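Local coordinates for protein ribonucleoside triphosphate reductase (Lactobacillus leichmannii, PDB 1L1L) that probably reduces ribonucleoside triphosphates to 2'-deoxyribonucleoside triphosphates with the help of a vitamin B12 cofactor, as a class II ribonucleotide reductase, at residues 571-576 against 688-693. Sequence-based numbering, arbitrary orientation.
Sequences LIQRIR and APKEPI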
ATOM      1  N   LEU A 571      24.978  10.918  -0.590  1.00 33.35           N
ATOM      2  CA  LEU A 571      24.999   9.614   0.048  1.00 33.27           C
ATOM      3  C   LEU A 571      25.462   8.499  -0.870  1.00 32.78           C
ATOM      4  O   LEU A 571      25.468   8.637  -2.090  1.00 32.24           O
ATOM      5  CB  LEU A 571      23.588   9.235   0.508  1.00 33.79           C
ATOM      6  CG  LEU A 571      22.750  10.101   1.444  1.00 35.69           C
ATOM      7  CD1 LEU A 571      21.291   9.712   1.285  1.00 35.97           C
ATOM      8  CD2 LEU A 571      23.205   9.913   2.880  1.00 36.00           C
ATOM      9  N   ILE A 572      25.844   7.389  -0.252  1.00 31.47           N
ATOM     10  CA  ILE A 572      26.189   6.189  -0.986  1.00 31.29           C
ATOM     11  C   ILE A 572      24.995   5.309  -0.641  1.00 31.43           C
ATOM     12  O   ILE A 572      24.817   4.933   0.523  1.00 31.72           O
ATOM     13  CB  ILE A 572      27.447   5.477  -0.453  1.00 31.22           C
ATOM     14  CG1 ILE A 572      28.710   6.256  -0.817  1.00 31.59           C
ATOM     15  CG2 ILE A 572      27.504   4.062  -1.022  1.00 30.74           C
ATOM     16  CD1 ILE A 572      28.916   6.463  -2.302  1.00 33.11           C
ATOM     17  N   GLN A 573      24.150   5.010  -1.619  1.00 30.26           N
ATOM     18  CA  GLN A 573      23.007   4.158  -1.337  1.00 30.90           C
ATOM     19  C   GLN A 573      23.324   2.752  -1.792  1.00 30.27           C
ATOM     20  O   GLN A 573      23.774   2.545  -2.913  1.00 29.42           O
ATOM     21  CB  GLN A 573      21.749   4.680  -2.025  1.00 32.03           C
ATOM     22  CG  GLN A 573      21.222   5.947  -1.377  1.00 34.68           C
ATOM     23  CD  GLN A 573      19.715   6.067  -1.477  1.00 36.16           C
ATOM     24  OE1 GLN A 573      18.986   5.154  -1.096  1.00 35.84           O
ATOM     25  NE2 GLN A 573      19.241   7.204  -1.985  1.00 37.83           N
ATOM     26  N   ARG A 574      23.115   1.790  -0.896  1.00 29.85           N
ATOM     27  CA  ARG A 574      23.384   0.388  -1.189  1.00 29.05           C
ATOM     28  C   ARG A 574      22.127  -0.391  -1.551  1.00 29.39           C
ATOM     29  O   ARG A 574      21.135  -0.381  -0.812  1.00 29.72           O
ATOM     30  CB  ARG A 574      24.053  -0.291   0.015  1.00 28.98           C
ATOM     31  CG  ARG A 574      25.437   0.226   0.331  1.00 29.20           C
ATOM     32  CD  ARG A 574      26.080  -0.577   1.460  1.00 30.06           C
ATOM     33  NE  ARG A 574      27.494  -0.259   1.579  1.00 30.90           N
ATOM     34  CZ  ARG A 574      27.963   0.853   2.125  1.00 32.17           C
ATOM     35  NH1 ARG A 574      27.127   1.753   2.619  1.00 32.50           N
ATOM     36  NH2 ARG A 574      29.271   1.073   2.155  1.00 32.55           N
ATOM     37  N   ILE A 575      22.180  -1.076  -2.687  1.00 27.72           N
ATOM     38  CA  ILE A 575      21.078  -1.898  -3.156  1.00 28.29           C
ATOM     39  C   ILE A 575      21.556  -3.338  -3.088  1.00 28.33           C
ATOM     40  O   ILE A 575      22.629  -3.665  -3.595  1.00 27.12           O
ATOM     41  CB  ILE A 575      20.707  -1.542  -4.603  1.00 28.89           C
ATOM     42  CG1 ILE A 575      20.460  -0.041  -4.702  1.00 30.26           C
ATOM     43  CG2 ILE A 575      19.480  -2.321  -5.035  1.00 30.07           C
ATOM     44  CD1 ILE A 575      19.444   0.475  -3.688  1.00 31.47           C
ATOM     45  N   ARG A 576      20.766  -4.197  -2.450  1.00 28.19           N
ATOM     46  CA  ARG A 576      21.134  -5.595  -2.293  1.00 29.82           C
ATOM     47  C   ARG A 576      20.566  -6.491  -3.383  1.00 29.28           C
ATOM     48  O   ARG A 576      19.377  -6.400  -3.731  1.00 30.11           O
ATOM     49  CB  ARG A 576      20.698  -6.077  -0.901  1.00 31.28           C
ATOM     50  CG  ARG A 576      21.152  -5.094   0.174  1.00 35.06           C
ATOM     51  CD  ARG A 576      21.310  -5.716   1.549  1.00 38.92           C
ATOM     52  NE  ARG A 576      20.106  -6.406   1.991  1.00 41.86           N
ATOM     53  CZ  ARG A 576      19.934  -6.874   3.223  1.00 44.27           C
ATOM     54  NH1 ARG A 576      18.806  -7.501   3.551  1.00 45.27           N
ATOM     55  NH2 ARG A 576      20.885  -6.700   4.136  1.00 44.36           N
ATOM     56  N   ALA A 688      25.798   0.498   6.207  1.00 34.66           N
ATOM     57  CA  ALA A 688      24.570   1.270   6.025  1.00 33.78           C
ATOM     58  C   ALA A 688      23.955   1.280   4.632  1.00 34.42           C
ATOM     59  O   ALA A 688      24.657   1.462   3.637  1.00 33.65           O
ATOM     60  CB  ALA A 688      24.811   2.711   6.473  1.00 34.42           C
ATOM     61  N   PRO A 689      22.626   1.094   4.546  1.00 34.13           N
ATOM     62  CA  PRO A 689      21.933   1.102   3.257  1.00 34.12           C
ATOM     63  C   PRO A 689      22.022   2.516   2.670  1.00 33.69           C
ATOM     64  O   PRO A 689      21.914   2.706   1.462  1.00 32.91           O
ATOM     65  CB  PRO A 689      20.503   0.706   3.625  1.00 34.44           C
ATOM     66  CG  PRO A 689      20.355   1.217   5.018  1.00 35.88           C
ATOM     67  CD  PRO A 689      21.681   0.821   5.643  1.00 34.73           C
ATOM     68  N   LYS A 690      22.209   3.495   3.552  1.00 33.44           N
ATOM     69  CA  LYS A 690      22.361   4.892   3.162  1.00 33.98           C
ATOM     70  C   LYS A 690      23.473   5.514   3.996  1.00 35.21           C
ATOM     71  O   LYS A 690      23.296   5.813   5.178  1.00 35.00           O
ATOM     72  CB  LYS A 690      21.056   5.669   3.363  1.00 32.70           C
ATOM     73  CG  LYS A 690      19.946   5.270   2.407  1.00 30.31           C
ATOM     74  CD  LYS A 690      18.741   6.190   2.547  1.00 29.73           C
ATOM     75  CE  LYS A 690      17.523   5.644   1.807  1.00 28.14           C
ATOM     76  NZ  LYS A 690      16.320   6.529   1.985  1.00 26.62           N
ATOM     77  N   GLU A 691      24.624   5.707   3.363  1.00 37.11           N
ATOM     78  CA  GLU A 691      25.799   6.270   4.021  1.00 38.88           C
ATOM     79  C   GLU A 691      26.066   7.691   3.534  1.00 40.05           C
ATOM     80  O   GLU A 691      26.299   7.916   2.344  1.00 40.15           O
ATOM     81  CB  GLU A 691      27.008   5.389   3.714  1.00 39.37           C
ATOM     82  CG  GLU A 691      28.288   5.752   4.450  1.00 40.04           C
ATOM     83  CD  GLU A 691      29.463   4.902   3.990  1.00 41.36           C
ATOM     84  OE1 GLU A 691      29.236   3.729   3.628  1.00 41.41           O
ATOM     85  OE2 GLU A 691      30.611   5.401   3.995  1.00 42.23           O
ATOM     86  N   PRO A 692      26.032   8.674   4.444  1.00 41.30           N
ATOM     87  CA  PRO A 692      26.285  10.061   4.026  1.00 42.12           C
ATOM     88  C   PRO A 692      27.758  10.361   3.704  1.00 42.98           C
ATOM     89  O   PRO A 692      28.667   9.868   4.371  1.00 43.07           O
ATOM     90  CB  PRO A 692      25.754  10.879   5.204  1.00 41.96           C
ATOM     91  CG  PRO A 692      25.985   9.966   6.377  1.00 42.12           C
ATOM     92  CD  PRO A 692      25.556   8.618   5.837  1.00 41.21           C
ATOM     93  N   ILE A 693      27.978  11.164   2.665  1.00 43.71           N
ATOM     94  CA  ILE A 693      29.326  11.545   2.238  1.00 44.46           C
ATOM     95  C   ILE A 693      29.333  13.022   1.843  1.00 45.48           C
ATOM     96  O   ILE A 693      28.275  13.617   1.626  1.00 45.73           O
ATOM     97  CB  ILE A 693      29.785  10.708   1.021  1.00 43.74           C
ATOM     98  CG1 ILE A 693      28.771  10.862  -0.119  1.00 43.88           C
ATOM     99  CG2 ILE A 693      29.950   9.253   1.425  1.00 43.03           C
ATOM    100  CD1 ILE A 693      29.125  10.129  -1.388  1.00 42.69           C
TER
HETATM  101  O   HOH W   1      19.211   2.655  -0.045  1.00 47.43           O
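Ile-572 and Glu-691 exchange both backbone hydrogen bonds, Ile-572 N to Glu-691 O at 2.7 Å and Glu-691 N to Ile-572 O at 2.9 Å. At this end the packing is tight. Leu-571 presses its CD2 on Pro-692 CA at 3.3 Å, closer than carbons usually come; proline, lacking an N-H, suits this non-hydrogen-bonded position. On the other face the branched chains of Ile-572 and Ile-693 lie roughly perpendicular, CD1 to CD1, beside helix 695-704. Strand 690-692 is an outer strand of a four-stranded antiparallel sheet, with 603-611 on the other side of 570-578. Toward the exposed Pro-689 polar groups take over. Arg-574, stretched out through CD to NE (chi2 -175°), is long enough to give NH1 to Ala-688 O (2.7 Å) and, end-on, NH1 and NH2 to a single oxygen, Glu-691 OE1 (3.1 and 3.0 Å). Guanidinium and carboxylate lie only 10° from coplanar, while NE pairs with Glu-595, holding the group's rotation. Farther along the face of Leu-571 and Pro-692, the partly exposed Gln-573 and Lys-690 run alongside each other, OE1 against the aliphatic CE, and a water donates to both Gln-573 OE1 and Pro-689 O.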